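NOL1/NOP2/sun family protein (Enterococcus faecium, PDB 3M4X) probably methylates a cytosine of ribosomal RNA, using a methyltransferase domain and a PUA-like RNA-binding domain. Local coordinates at residues A[50-53]-A[54-58]; A[208-211]-A[212-216]; A[238-241]-A[242-246]; A[401-404]-A[405-409]. One frame throughout, in Å; residues are numbered along the deposited sequence.

Interaction 1 (A[50-53]-A[54-58]); sequences LDMV and QTYHS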
loop_
_atom_site.group_PDB
_atom_site.type_symbol
_atom_site.label_atom_id
_atom_site.label_comp_id
_atom_site.label_asym_id
_atom_site.label_seq_id
_atom_site.Cartn_x
_atom_site.Cartn_y
_atom_site.Cartn_z
ATOM N N LEU A 50 7.330 -15.027 -6.064
ATOM C CA LEU A 50 7.562 -15.947 -4.959
ATOM C C LEU A 50 8.839 -16.751 -5.166
ATOM O O LEU A 50 9.632 -16.912 -4.240
ATOM C CB LEU A 50 6.363 -16.880 -4.769
ATOM C CG LEU A 50 6.518 -18.052 -3.794
ATOM C CD1 LEU A 50 6.703 -17.615 -2.304
ATOM C CD2 LEU A 50 5.302 -18.962 -3.942
ATOM N N ASP A 51 9.035 -17.265 -6.376
ATOM C CA ASP A 51 10.227 -18.061 -6.660
ATOM C C ASP A 51 11.481 -17.258 -6.332
ATOM O O ASP A 51 12.426 -17.774 -5.736
ATOM C CB ASP A 51 10.264 -18.517 -8.123
ATOM C CG ASP A 51 11.522 -19.326 -8.452
ATOM O OD1 ASP A 51 12.229 -19.745 -7.518
ATOM O OD2 ASP A 51 11.810 -19.547 -9.645
HETATM N N MSE A 52 11.490 -15.992 -6.723
HETATM C CA MSE A 52 12.654 -15.152 -6.478
HETATM C C MSE A 52 12.918 -14.949 -4.986
HETATM O O MSE A 52 14.063 -14.873 -4.555
HETATM C CB MSE A 52 12.506 -13.814 -7.202
HETATM C CG MSE A 52 12.645 -13.928 -8.729
HETATM SE SE MSE A 52 14.416 -14.608 -9.346
HETATM C CE MSE A 52 14.012 -16.512 -9.455
ATOM N N VAL A 53 11.853 -14.850 -4.195
ATOM C CA VAL A 53 12.004 -14.718 -2.754
ATOM C C VAL A 53 12.490 -16.022 -2.108
ATOM O O VAL A 53 13.310 -16.004 -1.185
ATOM C CB VAL A 53 10.695 -14.247 -2.090
ATOM C CG1 VAL A 53 10.773 -14.421 -0.562
ATOM C CG2 VAL A 53 10.407 -12.795 -2.468
ATOM N N GLN A 54 11.999 -17.151 -2.606
ATOM C CA GLN A 54 12.374 -18.445 -2.053
ATOM C C GLN A 54 13.851 -18.710 -2.300
ATOM O O GLN A 54 14.550 -19.290 -1.463
ATOM C CB GLN A 54 11.509 -19.552 -2.660
ATOM C CG GLN A 54 10.098 -19.644 -2.022
ATOM C CD GLN A 54 9.160 -20.554 -2.797
ATOM O OE1 GLN A 54 9.390 -20.859 -3.972
ATOM N NE2 GLN A 54 8.102 -20.996 -2.144
ATOM N N THR A 55 14.320 -18.250 -3.451
ATOM C CA THR A 55 15.688 -18.474 -3.884
ATOM C C THR A 55 16.695 -17.557 -3.193
ATOM O O THR A 55 17.664 -18.039 -2.617
ATOM C CB THR A 55 15.784 -18.310 -5.388
ATOM O OG1 THR A 55 14.899 -19.249 -6.003
ATOM C CG2 THR A 55 17.207 -18.569 -5.863
ATOM N N TYR A 56 16.443 -16.248 -3.209
ATOM C CA TYR A 56 17.413 -15.271 -2.716
ATOM C C TYR A 56 17.201 -14.762 -1.292
ATOM O O TYR A 56 18.075 -14.093 -0.722
ATOM C CB TYR A 56 17.533 -14.125 -3.712
ATOM C CG TYR A 56 17.982 -14.655 -5.051
ATOM C CD1 TYR A 56 17.099 -14.733 -6.114
ATOM C CD2 TYR A 56 19.279 -15.157 -5.224
ATOM C CE1 TYR A 56 17.493 -15.240 -7.344
ATOM C CE2 TYR A 56 19.690 -15.681 -6.454
ATOM C CZ TYR A 56 18.790 -15.716 -7.508
ATOM O OH TYR A 56 19.161 -16.216 -8.730
ATOM N N HIS A 57 16.045 -15.084 -0.720
ATOM C CA HIS A 57 15.807 -14.843 0.694
ATOM C C HIS A 57 15.970 -16.181 1.434
ATOM O O HIS A 57 16.954 -16.385 2.142
ATOM C CB HIS A 57 14.402 -14.263 0.920
ATOM C CG HIS A 57 14.261 -13.487 2.198
ATOM N ND1 HIS A 57 14.458 -14.052 3.440
ATOM C CD2 HIS A 57 13.931 -12.194 2.421
ATOM C CE1 HIS A 57 14.273 -13.136 4.373
ATOM N NE2 HIS A 57 13.948 -12.001 3.784
ATOM N N SER A 58 15.011 -17.091 1.233
ATOM C CA SER A 58 14.954 -18.383 1.930
ATOM C C SER A 58 13.708 -19.213 1.559
ATOM O O SER A 58 12.590 -18.679 1.476
ATOM C CB SER A 58 14.993 -18.175 3.456
ATOM O OG SER A 58 14.873 -19.408 4.148
HETATM O O HOH W 1 11.664 -21.249 -5.630
#

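Interaction 2 (A[208-211]-A[212-216]); sequences YCQK and RQQEI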
loop_
_atom_site.group_PDB
_atom_site.type_symbol
_atom_site.label_atom_id
_atom_site.label_comp_id
_atom_site.label_asym_id
_atom_site.label_seq_id
_atom_site.Cartn_x
_atom_site.Cartn_y
_atom_site.Cartn_z
ATOM N N TYR A 208 -10.527 11.685 22.061
ATOM C CA TYR A 208 -10.029 12.648 21.089
ATOM C C TYR A 208 -9.919 11.995 19.707
ATOM O O TYR A 208 -10.285 12.589 18.683
ATOM C CB TYR A 208 -8.668 13.185 21.534
ATOM C CG TYR A 208 -7.996 14.092 20.530
ATOM C CD1 TYR A 208 -8.094 15.473 20.636
ATOM C CD2 TYR A 208 -7.254 13.564 19.473
ATOM C CE1 TYR A 208 -7.477 16.308 19.713
ATOM C CE2 TYR A 208 -6.634 14.390 18.545
ATOM C CZ TYR A 208 -6.749 15.763 18.669
ATOM O OH TYR A 208 -6.134 16.588 17.750
ATOM N N CYS A 209 -9.418 10.766 19.686
ATOM C CA CYS A 209 -9.241 10.038 18.439
ATOM C C CYS A 209 -10.581 9.591 17.885
ATOM O O CYS A 209 -10.786 9.602 16.675
ATOM C CB CYS A 209 -8.316 8.838 18.640
ATOM S SG CYS A 209 -6.575 9.285 18.795
ATOM N N GLN A 210 -11.487 9.205 18.777
ATOM C CA GLN A 210 -12.845 8.837 18.388
ATOM C C GLN A 210 -13.512 9.916 17.541
ATOM O O GLN A 210 -14.060 9.625 16.485
ATOM C CB GLN A 210 -13.708 8.547 19.617
ATOM C CG GLN A 210 -15.102 8.066 19.275
ATOM C CD GLN A 210 -15.998 7.997 20.494
ATOM O OE1 GLN A 210 -16.331 9.025 21.088
ATOM N NE2 GLN A 210 -16.410 6.787 20.865
ATOM N N LYS A 211 -13.453 11.161 17.995
ATOM C CA LYS A 211 -14.068 12.268 17.253
ATOM C C LYS A 211 -13.425 12.462 15.880
ATOM O O LYS A 211 -14.107 12.768 14.903
ATOM C CB LYS A 211 -14.000 13.581 18.049
ATOM C CG LYS A 211 -14.594 13.492 19.435
ATOM C CD LYS A 211 -14.442 14.814 20.208
ATOM C CE LYS A 211 -15.535 14.965 21.262
ATOM N NZ LYS A 211 -15.430 16.259 21.998
ATOM N N ARG A 212 -12.109 12.306 15.804
ATOM C CA ARG A 212 -11.432 12.468 14.530
ATOM C C ARG A 212 -11.809 11.317 13.601
ATOM O O ARG A 212 -11.991 11.504 12.391
ATOM C CB ARG A 212 -9.917 12.558 14.716
ATOM C CG ARG A 212 -9.232 13.485 13.713
ATOM C CD ARG A 212 -7.727 13.597 13.967
ATOM N NE ARG A 212 -7.094 14.610 13.118
ATOM C CZ ARG A 212 -5.925 14.454 12.496
ATOM N NH1 ARG A 212 -5.244 13.321 12.621
ATOM N NH2 ARG A 212 -5.434 15.434 11.746
ATOM N N GLN A 213 -11.953 10.131 14.174
ATOM C CA GLN A 213 -12.343 8.970 13.391
ATOM C C GLN A 213 -13.693 9.216 12.724
ATOM O O GLN A 213 -13.887 8.903 11.547
ATOM C CB GLN A 213 -12.356 7.706 14.264
ATOM C CG GLN A 213 -10.980 7.057 14.364
ATOM C CD GLN A 213 -10.619 6.608 15.766
ATOM O OE1 GLN A 213 -9.441 6.544 16.125
ATOM N NE2 GLN A 213 -11.625 6.301 16.565
ATOM N N GLN A 214 -14.611 9.804 13.482
ATOM C CA GLN A 214 -15.949 10.085 12.993
ATOM C C GLN A 214 -15.918 11.076 11.847
ATOM O O GLN A 214 -16.654 10.941 10.884
ATOM C CB GLN A 214 -16.817 10.612 14.135
ATOM C CG GLN A 214 -17.153 9.549 15.168
ATOM C CD GLN A 214 -17.898 10.106 16.377
ATOM O OE1 GLN A 214 -18.555 9.366 17.107
ATOM N NE2 GLN A 214 -17.793 11.408 16.590
ATOM N N GLU A 215 -15.055 12.075 11.950
ATOM C CA GLU A 215 -14.920 13.068 10.890
ATOM C C GLU A 215 -14.373 12.465 9.591
ATOM O O GLU A 215 -14.859 12.769 8.497
ATOM C CB GLU A 215 -14.030 14.223 11.358
ATOM C CG GLU A 215 -14.674 15.080 12.443
ATOM C CD GLU A 215 -13.670 15.662 13.420
ATOM O OE1 GLU A 215 -12.515 15.910 13.014
ATOM O OE2 GLU A 215 -14.043 15.874 14.597
ATOM N N ILE A 216 -13.354 11.621 9.720
ATOM C CA ILE A 216 -12.756 10.979 8.576
ATOM C C ILE A 216 -13.797 10.097 7.896
ATOM O O ILE A 216 -13.971 10.156 6.674
ATOM C CB ILE A 216 -11.505 10.166 8.978
ATOM C CG1 ILE A 216 -10.421 11.104 9.505
ATOM C CG2 ILE A 216 -10.956 9.368 7.790
ATOM C CD1 ILE A 216 -9.203 10.399 10.037
#

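Interaction 3 (A[238-241]-A[242-246]); sequences APEE and NEEII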
loop_
_atom_site.group_PDB
_atom_site.type_symbol
_atom_site.label_atom_id
_atom_site.label_comp_id
_atom_site.label_asym_id
_atom_site.label_seq_id
_atom_site.Cartn_x
_atom_site.Cartn_y
_atom_site.Cartn_z
ATOM N N ALA A 238 -8.592 0.500 22.337
ATOM C CA ALA A 238 -9.708 1.203 22.977
ATOM C C ALA A 238 -11.059 0.927 22.331
ATOM O O ALA A 238 -11.205 1.035 21.111
ATOM C CB ALA A 238 -9.440 2.704 23.038
ATOM N N PRO A 239 -12.051 0.550 23.156
ATOM C CA PRO A 239 -13.438 0.458 22.689
ATOM C C PRO A 239 -13.858 1.758 22.032
ATOM O O PRO A 239 -14.551 1.721 21.021
ATOM C CB PRO A 239 -14.234 0.256 23.987
ATOM C CG PRO A 239 -13.241 -0.470 24.900
ATOM C CD PRO A 239 -11.901 0.126 24.565
ATOM N N GLU A 240 -13.446 2.892 22.597
ATOM C CA GLU A 240 -13.892 4.188 22.090
ATOM C C GLU A 240 -13.569 4.359 20.602
ATOM O O GLU A 240 -14.285 5.046 19.893
ATOM C CB GLU A 240 -13.314 5.345 22.912
ATOM C CG GLU A 240 -13.814 5.410 24.367
ATOM C CD GLU A 240 -13.078 4.432 25.287
ATOM O OE1 GLU A 240 -12.171 3.713 24.815
ATOM O OE2 GLU A 240 -13.405 4.382 26.487
ATOM N N GLU A 241 -12.508 3.703 20.138
ATOM C CA GLU A 241 -12.066 3.827 18.747
ATOM C C GLU A 241 -12.424 2.639 17.861
ATOM O O GLU A 241 -12.241 2.687 16.651
ATOM C CB GLU A 241 -10.562 4.069 18.694
ATOM C CG GLU A 241 -10.158 5.340 19.387
ATOM C CD GLU A 241 -8.690 5.395 19.652
ATOM O OE1 GLU A 241 -8.282 5.104 20.800
ATOM O OE2 GLU A 241 -7.942 5.717 18.706
ATOM N N ASN A 242 -12.937 1.581 18.474
ATOM C CA ASN A 242 -13.248 0.354 17.768
ATOM C C ASN A 242 -14.748 0.053 17.772
ATOM O O ASN A 242 -15.477 0.511 16.889
ATOM C CB ASN A 242 -12.459 -0.811 18.372
ATOM C CG ASN A 242 -10.941 -0.596 18.311
ATOM O OD1 ASN A 242 -10.179 -1.250 19.028
ATOM N ND2 ASN A 242 -10.503 0.323 17.458
ATOM N N GLU A 243 -15.214 -0.722 18.746
ATOM C CA GLU A 243 -16.636 -1.087 18.793
ATOM C C GLU A 243 -17.572 0.123 18.840
ATOM O O GLU A 243 -18.694 0.057 18.340
ATOM C CB GLU A 243 -16.962 -1.998 19.987
ATOM C CG GLU A 243 -16.397 -3.405 19.917
ATOM C CD GLU A 243 -14.974 -3.502 20.465
ATOM O OE1 GLU A 243 -14.388 -2.446 20.780
ATOM O OE2 GLU A 243 -14.441 -4.635 20.572
ATOM N N GLU A 244 -17.141 1.215 19.465
ATOM C CA GLU A 244 -18.025 2.371 19.590
ATOM C C GLU A 244 -18.117 3.116 18.259
ATOM O O GLU A 244 -19.180 3.611 17.910
ATOM C CB GLU A 244 -17.621 3.298 20.742
ATOM C CG GLU A 244 -17.883 2.690 22.123
ATOM C CD GLU A 244 -17.571 3.648 23.280
ATOM O OE1 GLU A 244 -17.612 4.876 23.070
ATOM O OE2 GLU A 244 -17.289 3.170 24.402
ATOM N N ILE A 245 -17.008 3.160 17.519
ATOM C CA ILE A 245 -17.000 3.687 16.154
ATOM C C ILE A 245 -17.906 2.882 15.205
ATOM O O ILE A 245 -18.680 3.459 14.439
ATOM C CB ILE A 245 -15.570 3.743 15.580
ATOM C CG1 ILE A 245 -14.820 4.945 16.153
ATOM C CG2 ILE A 245 -15.607 3.851 14.056
ATOM C CD1 ILE A 245 -15.533 6.277 15.937
ATOM N N ILE A 246 -17.816 1.553 15.261
ATOM C CA ILE A 246 -18.698 0.702 14.465
ATOM C C ILE A 246 -20.189 0.851 14.829
ATOM O O ILE A 246 -21.054 0.809 13.955
ATOM C CB ILE A 246 -18.294 -0.780 14.543
ATOM C CG1 ILE A 246 -16.796 -0.940 14.271
ATOM C CG2 ILE A 246 -19.097 -1.593 13.538
ATOM C CD1 ILE A 246 -16.381 -0.394 12.928
#

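Interaction 4 (A[401-404]-A[405-409]); sequences LPIT and QKEWQ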
loop_
_atom_site.group_PDB
_atom_site.type_symbol
_atom_site.label_atom_id
_atom_site.label_comp_id
_atom_site.label_asym_id
_atom_site.label_seq_id
_atom_site.Cartn_x
_atom_site.Cartn_y
_atom_site.Cartn_z
ATOM N N LEU A 401 18.851 -7.263 -20.846
ATOM C CA LEU A 401 20.277 -7.484 -20.676
ATOM C C LEU A 401 20.464 -8.100 -19.288
ATOM O O LEU A 401 20.446 -7.403 -18.277
ATOM C CB LEU A 401 21.016 -6.149 -20.852
ATOM C CG LEU A 401 22.469 -5.820 -20.479
ATOM C CD1 LEU A 401 23.206 -6.917 -19.721
ATOM C CD2 LEU A 401 23.225 -5.391 -21.710
ATOM N N PRO A 402 20.592 -9.426 -19.238
ATOM C CA PRO A 402 20.842 -10.128 -17.980
ATOM C C PRO A 402 22.130 -9.635 -17.313
ATOM O O PRO A 402 23.131 -9.433 -18.001
ATOM C CB PRO A 402 21.021 -11.586 -18.426
ATOM C CG PRO A 402 20.321 -11.681 -19.753
ATOM C CD PRO A 402 20.555 -10.344 -20.393
ATOM N N ILE A 403 22.098 -9.439 -16.000
ATOM C CA ILE A 403 23.261 -8.970 -15.258
ATOM C C ILE A 403 23.541 -9.898 -14.081
ATOM O O ILE A 403 22.708 -10.749 -13.744
ATOM C CB ILE A 403 23.051 -7.556 -14.727
ATOM C CG1 ILE A 403 21.934 -7.553 -13.691
ATOM C CG2 ILE A 403 22.721 -6.607 -15.883
ATOM C CD1 ILE A 403 21.768 -6.244 -12.964
ATOM N N THR A 404 24.725 -9.734 -13.481
ATOM C CA THR A 404 25.174 -10.517 -12.330
ATOM C C THR A 404 24.901 -9.685 -11.084
ATOM O O THR A 404 24.514 -8.528 -11.196
ATOM C CB THR A 404 26.705 -10.815 -12.416
ATOM O OG1 THR A 404 27.433 -9.582 -12.362
ATOM C CG2 THR A 404 27.058 -11.526 -13.723
ATOM N N GLN A 405 25.104 -10.240 -9.894
ATOM C CA GLN A 405 24.850 -9.431 -8.699
ATOM C C GLN A 405 25.887 -8.316 -8.530
ATOM O O GLN A 405 25.547 -7.199 -8.133
ATOM C CB GLN A 405 24.714 -10.285 -7.442
ATOM C CG GLN A 405 25.828 -11.289 -7.233
ATOM C CD GLN A 405 27.014 -10.721 -6.457
ATOM O OE1 GLN A 405 28.163 -11.142 -6.659
ATOM N NE2 GLN A 405 26.743 -9.764 -5.564
ATOM N N LYS A 406 27.141 -8.613 -8.875
ATOM C CA LYS A 406 28.195 -7.602 -8.874
ATOM C C LYS A 406 27.838 -6.421 -9.757
ATOM O O LYS A 406 28.020 -5.262 -9.369
ATOM C CB LYS A 406 29.522 -8.197 -9.329
ATOM C CG LYS A 406 30.446 -8.550 -8.193
ATOM C CD LYS A 406 31.853 -8.819 -8.704
ATOM C CE LYS A 406 32.739 -9.307 -7.574
ATOM N NZ LYS A 406 32.045 -10.398 -6.839
ATOM N N GLU A 407 27.338 -6.720 -10.953
ATOM C CA GLU A 407 26.837 -5.678 -11.835
ATOM C C GLU A 407 25.632 -4.964 -11.214
ATOM O O GLU A 407 25.495 -3.738 -11.319
ATOM C CB GLU A 407 26.523 -6.243 -13.226
ATOM C CG GLU A 407 27.767 -6.394 -14.085
ATOM C CD GLU A 407 27.572 -7.314 -15.272
ATOM O OE1 GLU A 407 26.490 -7.924 -15.391
ATOM O OE2 GLU A 407 28.514 -7.431 -16.089
ATOM N N TRP A 408 24.774 -5.719 -10.540
ATOM C CA TRP A 408 23.700 -5.089 -9.771
ATOM C C TRP A 408 24.270 -4.083 -8.757
ATOM O O TRP A 408 23.808 -2.939 -8.672
ATOM C CB TRP A 408 22.794 -6.126 -9.086
ATOM C CG TRP A 408 21.734 -5.473 -8.227
ATOM C CD1 TRP A 408 20.511 -5.015 -8.634
ATOM C CD2 TRP A 408 21.831 -5.167 -6.828
ATOM N NE1 TRP A 408 19.837 -4.452 -7.567
ATOM C CE2 TRP A 408 20.623 -4.539 -6.450
ATOM C CE3 TRP A 408 22.814 -5.380 -5.856
ATOM C CZ2 TRP A 408 20.377 -4.115 -5.144
ATOM C CZ3 TRP A 408 22.566 -4.951 -4.554
ATOM C CH2 TRP A 408 21.355 -4.329 -4.216
ATOM N N GLN A 409 25.283 -4.508 -7.999
ATOM C CA GLN A 409 25.964 -3.609 -7.065
ATOM C C GLN A 409 26.412 -2.310 -7.741
ATOM O O GLN A 409 26.103 -1.217 -7.265
ATOM C CB GLN A 409 27.183 -4.295 -6.440
ATOM C CG GLN A 409 27.037 -4.633 -4.970
ATOM C CD GLN A 409 26.880 -6.126 -4.725
ATOM O OE1 GLN A 409 27.124 -6.941 -5.614
ATOM N NE2 GLN A 409 26.476 -6.488 -3.511
#

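Interaction 1 (A[50-53]-A[54-58])
Helix 49-56 of the RsmF-type N-terminal region ends in this stretch, where Leu50 meets Gln54, Asp51 meets Thr55 and Met52 meets Tyr56, each pair one helical turn apart. The isobutyl group of Leu50 lies against the Gln54 amide: Leu50 CD1 and Gln54 NE2 are 3.7 Å apart, the two chains crossing at a slant. A water links the polar sides of this turn, donating to Gln54 OE1 at 2.8 Å and also to Asp51 OD1. Threonine suits the next place because its hydroxyl can turn back on its own helix. With chi1 at -59°, beside the backbone N, Thr55 OG1 donates to Asp51 O at 2.9 Å, while Thr55 N reaches the same oxygen from the opposite face of the carbonyl. Met52, present as selenomethionine, bends so that its SE lies 3.7 Å from Tyr56 CE1, in the plane of the ring at its edge, a Met-aromatic contact. Thr55 CG2 covers one face of that ring, 3.5 Å above its plane. Beyond the contact, the ring meets Phe80 edge-to-face, and Val53 and Leu50 rest on Phe71 of strand 70-72. At the helix end Val53 O receives two donors, Ser58 N at 3.1 Å in the carbonyl plane and His57 N at 2.9 Å from above it. Two carbonyls of the final turns are thus doubly held, Asp51 O by the amide and hydroxyl of one residue and Val53 O by two successive amides, while the Tyr56 ring is bordered by selenium and a methyl group and its hydroxyl is held by Asp431.

Interaction 2 (A[208-211]-A[212-216])
Lys211 precedes Glu215 by one turn of helix 205-222, and with Arg212 and Gln210 it has the most surface buried by this contact. Its backbone does the bonding, Lys211 O accepting from Glu215 N at 3.2 Å. The ammonium group takes no part: with the chain extended beyond CG it runs back toward the start of the helix, leaving Lys211 NZ well away from the Glu215 carboxylate. Glu215 instead folds over the turn, its OE2 4.1 Å from Lys211 CB. Long, flexible, charged chains suit such a place, since their methylene parts cover the backbone while their charged ends can lie at the surface. Arg212 is held more lightly. Its N makes a weak bond to Tyr208 O, at 3.4 Å, and its CB touches Cys209 O at 3.7 Å, after which the extended chain carries the guanidinium group away from the turn. Gln210 faces the protein. Its carbonyl takes the Gln214 N-H at 3.1 Å, and Gln214 CG lies against that same Gln210 O at 3.4 Å. CG of Gln210 stands anti to the backbone N (chi1 -176°), and the extended chain carries NE2 to Glu240 O, with a weak second bond to Glu244 OE1. Next to it, Gln213 N donates to Cys209 O at 2.8 Å in a nearly linear C=O approach. The pattern is that of an amphipathic helix flanking the sheet of a Rossmann-like methyltransferase domain: Gln210, Gln213 and Gln214 lie against Ile245 of helix 243-252, while Tyr208, Lys211, Arg212 and Glu215 form the exposed flank.

Interaction 3 (A[238-241]-A[242-246])
Ala238 begins the turn that leads into helix 243-252, with its carbonyl O 3.5 Å from Asn242 CB. That oxygen also accepts from Glu241 N, and the small methyl group suits a buried corner. Pro239, which has no N-H to satisfy and a restricted phi, starts the bend. Pro239 O takes two donors from opposite faces of its plane: Asn242 N at 3.0 Å, standing 67° out of that plane, and Glu244 N at 3.1 Å from a more end-on direction. Glu243 folds back, bringing its OE1 to 3.6 Å from Pro239 CA. Glu240 follows, lying beside Glu244 and pointing the same way, their carboxylate planes 54° apart. The like charges, Glu240 OE2 and Glu244 OE2, approach to 4.6 Å. The tension is probably eased because Glu240 OE1 forms a salt bridge with Lys15. Last comes Glu241, whose carbonyl O is 3.5 Å from Ile245 CG1. Asn242 occupies the N-cap position, yet its side chain makes no capping bond.

Glu241 and Ile245 pack on helix 205-222, at Cys209 and Leu217 respectively, and Glu241 OE1 is hydrogen-bonded to Ser186. Glu243 is held by Arg284 of strand 283-285, next to Trp273. Ile246 and Asn242 lie on strands 228-234 and 295-302, so the turn and the first turn of helix 243-252 are wedged between helix 205-222 and the central sheet.

Interaction 4 (A[401-404]-A[405-409])
Thr404 and Glu407 form a capping box at the start of helix 405-413, where edge strand 400-403 of the PUA-like sheet gives way to the helix. Strand and helix segments run almost at right angles, 96°. The tight part is the box itself. Threonine suits an N-cap because its short hydroxyl can reach an N-H of the first helical turn, which has no carbonyl of a preceding turn to bond: Thr404 OG1, at chi1 63° between N and the carbonyl carbon, accepts from Glu407 N at 3.2 Å. Glu407 OE1 in turn accepts from Thr404 N at 3.2 Å, on its anti side and 33° out of the carboxylate plane. The other oxygen, OE2, forms a salt bridge with Arg419. Trp408 N donates to Thr404 O at 2.9 Å, and Ile403, whose CB points toward the helix, fills the inner side along with Val435 and Phe417. Trp408 continues that layer and bonds to Gln83 through NE1.

The outer side is far looser. Gln405 and Lys406 are exposed, polar residues suited to water, and the Lys406 side chain meets the cap through its CB, 3.9 Å from Thr404 OG1. On the buried side, Ile403 CD1 lies 4.0 Å from Trp408 CB.

How the interactions relate
All four contacts are local, each made within one unbroken stretch, so none closes a long loop, and none nests in or crosses another. Interaction 1 comes first, at the end of helix 49-56 in the N-terminal region. Interactions 2 and 3 follow in the methyltransferase domain and touch, joining helix 205-222 to the turn before helix 243-252. Interaction 4, at the start of helix 405-413, comes last. Its centre is about 17 Å from that of interaction 1, and both tie the N-terminal region to the PUA-like one, Tyr56 reaching Asp431 and Trp408 reaching Gln83. Interaction 2 lies on the opposite side of the chain's centre, about 50 Å from interaction 4 between centres.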